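PDB 3BRN: lipocalin, which binds serotonin inside a lipocalin beta barrel and is probably one of the biogenic amine-binding proteins of soft ticks. Local coordinates for residues G61-G66 with Q150-P155. Residues are numbered along the deposited sequence; the frame is centred on the assembly and turned at random.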
loop_
_atom_site.group_PDB
_atom_site.type_symbol
_atom_site.label_atom_id
_atom_site.label_comp_id
_atom_site.label_asym_id
_atom_site.label_seq_id
_atom_site.Cartn_x
_atom_site.Cartn_y
_atom_site.Cartn_z
ATOM N N GLY A 61 3.874 9.849 2.601
ATOM C CA GLY A 61 4.652 10.376 3.699
ATOM C C GLY A 61 5.109 9.339 4.683
ATOM O O GLY A 61 5.151 8.144 4.394
ATOM N N LYS A 62 5.452 9.821 5.863
ATOM C CA LYS A 62 6.050 8.995 6.878
ATOM C C LYS A 62 6.189 9.875 8.116
ATOM O O LYS A 62 5.989 11.094 8.044
ATOM C CB LYS A 62 7.426 8.543 6.399
ATOM C CG LYS A 62 8.428 9.682 6.278
ATOM C CD LYS A 62 9.818 9.146 6.012
ATOM C CE LYS A 62 10.668 10.155 5.264
ATOM N NZ LYS A 62 11.942 9.531 4.801
ATOM N N LEU A 63 6.473 9.249 9.252
ATOM C CA LEU A 63 6.632 9.970 10.506
ATOM C C LEU A 63 7.981 10.667 10.565
ATOM O O LEU A 63 9.015 10.086 10.223
ATOM C CB LEU A 63 6.480 9.025 11.694
ATOM C CG LEU A 63 6.642 9.661 13.075
ATOM C CD1 LEU A 63 5.613 10.772 13.241
ATOM C CD2 LEU A 63 6.495 8.604 14.154
ATOM N N GLN A 64 7.968 11.916 11.022
ATOM C CA GLN A 64 9.191 12.683 11.109
ATOM C C GLN A 64 8.914 13.709 12.194
ATOM O O GLN A 64 7.979 14.500 12.088
ATOM C CB GLN A 64 9.592 13.222 9.737
ATOM C CG GLN A 64 11.104 13.292 9.527
ATOM C CD GLN A 64 11.483 13.954 8.213
ATOM O OE1 GLN A 64 11.918 13.289 7.268
ATOM N NE2 GLN A 64 11.276 15.264 8.130
ATOM N N ASN A 65 9.710 13.642 13.259
ATOM C CA ASN A 65 9.650 14.621 14.326
ATOM C C ASN A 65 8.273 14.788 14.943
ATOM O O ASN A 65 7.832 15.907 15.231
ATOM C CB ASN A 65 10.164 15.948 13.767
ATOM C CG ASN A 65 11.626 15.881 13.372
ATOM O OD1 ASN A 65 12.467 15.422 14.150
ATOM N ND2 ASN A 65 11.937 16.317 12.152
ATOM N N GLY A 66 7.590 13.663 15.130
ATOM C CA GLY A 66 6.284 13.654 15.771
ATOM C C GLY A 66 5.141 13.946 14.818
ATOM O O GLY A 66 3.972 13.782 15.179
ATOM N N GLN A 150 3.365 0.952 13.572
ATOM C CA GLN A 150 3.276 0.670 14.992
ATOM C C GLN A 150 2.146 1.502 15.571
ATOM O O GLN A 150 1.761 2.516 15.007
ATOM C CB GLN A 150 4.588 1.017 15.706
ATOM C CG GLN A 150 5.684 -0.000 15.484
ATOM C CD GLN A 150 5.195 -1.413 15.732
ATOM O OE1 GLN A 150 4.695 -1.661 16.936
ATOM N NE2 GLN A 150 5.167 -2.242 14.818
ATOM N N THR A 151 1.544 0.998 16.632
ATOM C CA THR A 151 0.407 1.650 17.261
ATOM C C THR A 151 0.667 3.110 17.653
ATOM O O THR A 151 -0.277 3.896 17.808
ATOM C CB THR A 151 -0.052 0.832 18.479
ATOM O OG1 THR A 151 -1.254 1.395 19.008
ATOM C CG2 THR A 151 1.013 0.821 19.544
ATOM N N TYR A 152 1.943 3.480 17.786
ATOM C CA TYR A 152 2.330 4.855 18.119
ATOM C C TYR A 152 2.330 5.778 16.906
ATOM O O TYR A 152 2.557 6.981 17.046
ATOM C CB TYR A 152 3.718 4.893 18.775
ATOM C CG TYR A 152 4.856 4.630 17.804
ATOM C CD1 TYR A 152 5.472 3.383 17.740
ATOM C CD2 TYR A 152 5.265 5.606 16.903
ATOM C CE1 TYR A 152 6.486 3.128 16.831
ATOM C CE2 TYR A 152 6.259 5.350 15.962
ATOM C CZ TYR A 152 6.867 4.111 15.933
ATOM O OH TYR A 152 7.879 3.862 15.023
ATOM N N CYS A 153 2.157 5.215 15.709
ATOM C CA CYS A 153 2.106 6.028 14.493
ATOM C C CYS A 153 0.948 7.030 14.559
ATOM O O CYS A 153 -0.174 6.660 14.887
ATOM C CB CYS A 153 1.937 5.135 13.248
ATOM S SG CYS A 153 3.422 4.199 12.742
ATOM N N PRO A 154 1.201 8.298 14.197
ATOM C CA PRO A 154 0.079 9.235 14.180
ATOM C C PRO A 154 -0.997 8.806 13.175
ATOM O O PRO A 154 -0.760 7.897 12.369
ATOM C CB PRO A 154 0.726 10.561 13.746
ATOM C CG PRO A 154 2.196 10.385 13.982
ATOM C CD PRO A 154 2.457 8.921 13.753
ATOM N N PRO A 155 -2.210 9.367 13.300
ATOM C CA PRO A 155 -3.274 9.118 12.327
ATOM C C PRO A 155 -2.904 9.767 11.003
ATOM O O PRO A 155 -2.025 10.627 10.968
ATOM C CB PRO A 155 -4.488 9.834 12.936
ATOM C CG PRO A 155 -4.136 10.063 14.370
ATOM C CD PRO A 155 -2.657 10.260 14.381
#
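L63, close to the end of strand 55-64, supplies most of what segment 61-66 brings to this contact, and its two methyl branches are shared between P154 and Y152 of the loop that follows strand 146-147. Its CA lies 7.2 Å from the CA of C153, the closest pair of CA atoms across the two segments. With CG anti to the backbone N (chi1 179°), the leucine reaches across from the strand to the loop. One branch meets the proline: L63 CD1 comes to 3.5 Å from P154 CG and 3.7 Å from P154 CD, the two side chains crossing at about a right angle. The other branch meets the tyrosine: L63 CD2 sits 3.7 Å from Y152 CE2, an in-plane contact at the ring edge. In the turn that leads into strand 67-78, G66 adds a looser touch, G66 O lying 4.0 Å from P154 CG.

No hydrogen bond links the segments, and only 151 Å² is buried in total, as expected of a small apolar patch at the surface. Within the loop, a type I turn from Q150 to C153 is closed by C153 N donating to Q150 O at 2.8 Å, and the loop is further tied to the rest of the chain by the disulfide from C153 to C40. The Y152 hydroxyl is hydrogen-bonded to E39, next to C40 in sequence, while P154 O accepts a hydrogen bond from Y28 OH. L63 also packs on E39 and C40, so L63 and Y152 both border C40, the other half of the disulfide. The arrangement is that of a lipocalin barrel whose C-terminal segment, tied by a disulfide, runs across the outside near the end of a beta hairpin.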